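Local coordinates for protein arginine kinase (Anthopleura japonica, PDB 4RF6) that catalyses the reversible transfer of a phosphoryl group from ATP to L-arginine, yielding phosphoarginine and ADP, with two phosphagen kinase units in one chain, at residues K116-I127 / Y352-K363. Sequence-based numbering, arbitrary orientation.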
# COMPACT_ATOMS: atom_id res chain seq x y z
N LYS A 116 7.01 -1.50 -23.59
CA LYS A 116 5.77 -0.79 -23.89
C LYS A 116 4.74 -1.20 -22.86
O LYS A 116 4.12 -2.26 -22.96
CB LYS A 116 5.29 -1.13 -25.30
CG LYS A 116 6.36 -0.98 -26.38
CD LYS A 116 6.97 0.43 -26.35
CE LYS A 116 7.84 0.71 -27.58
NZ LYS A 116 9.21 0.10 -27.48
N ALA A 117 4.56 -0.36 -21.84
CA ALA A 117 3.70 -0.72 -20.71
C ALA A 117 2.85 0.43 -20.20
O ALA A 117 3.15 1.02 -19.16
CB ALA A 117 4.55 -1.28 -19.58
N PRO A 118 1.77 0.76 -20.93
CA PRO A 118 0.80 1.72 -20.41
C PRO A 118 0.20 1.19 -19.11
O PRO A 118 -0.17 0.01 -19.08
CB PRO A 118 -0.28 1.76 -21.49
CG PRO A 118 0.39 1.26 -22.73
CD PRO A 118 1.41 0.26 -22.27
N ASP A 119 0.10 2.03 -18.08
CA ASP A 119 -0.34 1.59 -16.75
C ASP A 119 -1.63 0.75 -16.77
O ASP A 119 -2.69 1.23 -17.17
CB ASP A 119 -0.49 2.79 -15.81
CG ASP A 119 -0.53 2.39 -14.34
OD1 ASP A 119 -0.17 1.23 -14.02
OD2 ASP A 119 -0.90 3.24 -13.50
N LEU A 120 -1.52 -0.51 -16.33
CA LEU A 120 -2.61 -1.48 -16.44
C LEU A 120 -3.84 -1.13 -15.61
O LEU A 120 -4.98 -1.28 -16.07
CB LEU A 120 -2.13 -2.88 -16.03
CG LEU A 120 -1.23 -3.60 -17.03
CD1 LEU A 120 -0.71 -4.91 -16.48
CD2 LEU A 120 -1.99 -3.83 -18.33
N ASP A 121 -3.62 -0.67 -14.38
CA ASP A 121 -4.69 -0.61 -13.39
C ASP A 121 -4.50 0.56 -12.42
O ASP A 121 -4.24 0.35 -11.23
CB ASP A 121 -4.70 -1.95 -12.64
CG ASP A 121 -5.82 -2.06 -11.65
OD1 ASP A 121 -6.87 -1.40 -11.83
OD2 ASP A 121 -5.64 -2.82 -10.67
N PRO A 122 -4.64 1.80 -12.92
CA PRO A 122 -4.44 2.98 -12.08
C PRO A 122 -5.50 3.08 -10.99
O PRO A 122 -5.25 3.66 -9.94
CB PRO A 122 -4.63 4.16 -13.05
CG PRO A 122 -4.51 3.57 -14.42
CD PRO A 122 -5.01 2.16 -14.30
N ALA A 123 -6.68 2.53 -11.26
CA ALA A 123 -7.79 2.57 -10.32
C ALA A 123 -7.63 1.51 -9.23
O ALA A 123 -8.41 1.46 -8.28
CB ALA A 123 -9.11 2.40 -11.04
N ASN A 124 -6.61 0.66 -9.40
CA ASN A 124 -6.27 -0.37 -8.42
C ASN A 124 -7.42 -1.34 -8.14
O ASN A 124 -7.64 -1.74 -7.00
CB ASN A 124 -5.76 0.28 -7.12
CG ASN A 124 -4.63 1.26 -7.37
OD1 ASN A 124 -3.55 0.86 -7.83
ND2 ASN A 124 -4.86 2.53 -7.05
N ARG A 125 -8.13 -1.71 -9.20
CA ARG A 125 -9.25 -2.64 -9.10
C ARG A 125 -8.79 -4.08 -8.94
O ARG A 125 -9.55 -4.93 -8.46
CB ARG A 125 -10.15 -2.54 -10.34
CG ARG A 125 -10.83 -1.18 -10.55
CD ARG A 125 -11.59 -1.16 -11.88
NE ARG A 125 -12.34 0.08 -12.08
CZ ARG A 125 -13.60 0.26 -11.70
NH1 ARG A 125 -14.26 -0.72 -11.10
NH2 ARG A 125 -14.20 1.42 -11.92
N TYR A 126 -7.56 -4.37 -9.34
CA TYR A 126 -7.05 -5.74 -9.34
C TYR A 126 -5.64 -5.88 -8.79
O TYR A 126 -5.38 -6.71 -7.91
CB TYR A 126 -7.11 -6.32 -10.77
CG TYR A 126 -8.49 -6.25 -11.36
CD1 TYR A 126 -9.47 -7.16 -10.99
CD2 TYR A 126 -8.81 -5.26 -12.28
CE1 TYR A 126 -10.74 -7.09 -11.52
CE2 TYR A 126 -10.09 -5.18 -12.82
CZ TYR A 126 -11.04 -6.10 -12.43
OH TYR A 126 -12.31 -6.03 -12.96
N ILE A 127 -4.72 -5.07 -9.31
CA ILE A 127 -3.31 -5.17 -8.97
C ILE A 127 -3.02 -4.37 -7.70
O ILE A 127 -3.50 -3.25 -7.54
CB ILE A 127 -2.43 -4.70 -10.16
CG1 ILE A 127 -2.67 -5.58 -11.38
CG2 ILE A 127 -0.96 -4.70 -9.78
CD1 ILE A 127 -1.99 -5.09 -12.66
N TYR A 352 4.28 -7.92 -17.99
CA TYR A 352 3.22 -6.97 -18.30
C TYR A 352 2.11 -7.63 -19.13
O TYR A 352 0.93 -7.51 -18.81
CB TYR A 352 3.80 -5.77 -19.05
CG TYR A 352 2.77 -4.76 -19.47
CD1 TYR A 352 2.33 -3.78 -18.59
CD2 TYR A 352 2.23 -4.77 -20.76
CE1 TYR A 352 1.38 -2.85 -18.97
CE2 TYR A 352 1.28 -3.85 -21.14
CZ TYR A 352 0.86 -2.89 -20.24
OH TYR A 352 -0.09 -1.97 -20.62
N ASP A 353 2.52 -8.30 -20.21
CA ASP A 353 1.56 -8.93 -21.12
C ASP A 353 0.82 -10.05 -20.41
O ASP A 353 -0.39 -10.23 -20.58
CB ASP A 353 2.27 -9.48 -22.36
CG ASP A 353 2.93 -8.40 -23.21
OD1 ASP A 353 2.65 -7.20 -23.00
OD2 ASP A 353 3.72 -8.75 -24.11
N GLY A 354 1.55 -10.81 -19.59
CA GLY A 354 0.96 -11.91 -18.85
C GLY A 354 -0.07 -11.48 -17.82
O GLY A 354 -1.19 -12.01 -17.80
N VAL A 355 0.31 -10.53 -16.97
CA VAL A 355 -0.61 -9.99 -15.96
C VAL A 355 -1.83 -9.37 -16.64
O VAL A 355 -2.96 -9.52 -16.17
CB VAL A 355 0.09 -8.95 -15.05
CG1 VAL A 355 -0.93 -8.23 -14.17
CG2 VAL A 355 1.15 -9.62 -14.18
N LYS A 356 -1.60 -8.67 -17.75
CA LYS A 356 -2.68 -8.08 -18.52
C LYS A 356 -3.69 -9.12 -18.99
O LYS A 356 -4.90 -8.94 -18.86
CB LYS A 356 -2.13 -7.30 -19.72
CG LYS A 356 -3.22 -6.61 -20.55
CD LYS A 356 -2.64 -5.86 -21.74
CE LYS A 356 -3.75 -5.26 -22.59
NZ LYS A 356 -3.22 -4.36 -23.67
N ALA A 357 -3.18 -10.23 -19.53
CA ALA A 357 -4.04 -11.31 -20.01
C ALA A 357 -4.84 -11.90 -18.85
O ALA A 357 -6.04 -12.15 -18.99
CB ALA A 357 -3.21 -12.39 -20.68
N LEU A 358 -4.17 -12.11 -17.72
CA LEU A 358 -4.82 -12.60 -16.51
C LEU A 358 -5.85 -11.59 -15.99
O LEU A 358 -6.91 -11.98 -15.49
CB LEU A 358 -3.79 -12.89 -15.41
CG LEU A 358 -2.79 -14.03 -15.63
CD1 LEU A 358 -1.72 -14.04 -14.56
CD2 LEU A 358 -3.51 -15.37 -15.65
N MET A 359 -5.53 -10.31 -16.09
CA MET A 359 -6.45 -9.27 -15.64
C MET A 359 -7.69 -9.20 -16.53
O MET A 359 -8.81 -9.08 -16.04
CB MET A 359 -5.75 -7.90 -15.57
CG MET A 359 -6.61 -6.81 -14.92
SD MET A 359 -5.70 -5.27 -14.60
CE MET A 359 -5.69 -4.54 -16.23
N GLU A 360 -7.50 -9.29 -17.85
CA GLU A 360 -8.62 -9.27 -18.78
C GLU A 360 -9.56 -10.45 -18.58
O GLU A 360 -10.77 -10.35 -18.83
CB GLU A 360 -8.12 -9.20 -20.23
CG GLU A 360 -7.54 -7.84 -20.61
CD GLU A 360 -8.60 -6.75 -20.66
OE1 GLU A 360 -9.77 -7.06 -20.96
OE2 GLU A 360 -8.26 -5.57 -20.39
N LEU A 361 -9.01 -11.57 -18.13
CA LEU A 361 -9.81 -12.74 -17.75
C LEU A 361 -10.70 -12.43 -16.55
O LEU A 361 -11.90 -12.74 -16.56
CB LEU A 361 -8.92 -13.93 -17.42
CG LEU A 361 -8.35 -14.82 -18.53
CD1 LEU A 361 -7.77 -16.09 -17.91
CD2 LEU A 361 -9.41 -15.16 -19.57
N GLU A 362 -10.11 -11.85 -15.51
CA GLU A 362 -10.86 -11.44 -14.33
C GLU A 362 -11.96 -10.44 -14.70
O GLU A 362 -13.09 -10.53 -14.22
CB GLU A 362 -9.92 -10.84 -13.28
CG GLU A 362 -10.56 -10.57 -11.92
CD GLU A 362 -10.90 -11.85 -11.17
OE1 GLU A 362 -10.32 -12.90 -11.51
OE2 GLU A 362 -11.75 -11.80 -10.26
N LYS A 363 -11.62 -9.50 -15.58
CA LYS A 363 -12.56 -8.46 -16.00
C LYS A 363 -13.74 -9.03 -16.80
O LYS A 363 -14.88 -8.57 -16.65
CB LYS A 363 -11.84 -7.37 -16.80
CG LYS A 363 -11.00 -6.43 -15.94
CD LYS A 363 -9.95 -5.70 -16.76
CE LYS A 363 -10.57 -4.78 -17.80
NZ LYS A 363 -9.53 -3.98 -18.51
O HOH W 1 -8.29 -1.70 -16.59
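Tyr-352 makes the one direct hydrogen bond between residues 116-127 and residues 352-363: its OH donates to Pro-118 O at a short 2.5 Å, on a lone pair. With CG anti to the backbone N (chi1 177°), the phenol leaves the helix toward the loop, where Ala-117 lies over one ring face, its CA 3.7 Å from the centroid in a CH-pi contact. Leu-120 comes at the same ring obliquely, CG 3.3 Å from Tyr-352 CE1, and its CD2 rests on the aliphatic part of Lys-356.

Two turns along the helix from Tyr-352, Met-359 bends at chi3 (79°) and brings CE to 3.3 Å from Leu-120 O. Its SD lies oblique to the Tyr-126 ring, a Met-aromatic contact at 5.0 Å from the centroid. That ring also packs against CG of Glu-362 and of Lys-363, while the Glu-362 carboxylate turns off to His-296. Ile-127 CD1 meets Val-355 CG1 tip to tip at 3.6 Å.

Asp-121 OD1 takes Arg-125 N, and OD2 both Tyr-126 N and Ile-127 N, tying the start of turn 121-124 to the residues after it; this probably helps to set Tyr-126 and Ile-127 against the helix. So the loop between helix 86-96 and central strand 127-136 of the first repeat's antiparallel sheet packs on helix 344-370 through a mostly apolar interface, with Tyr-352 to Pro-118 as the direct polar link.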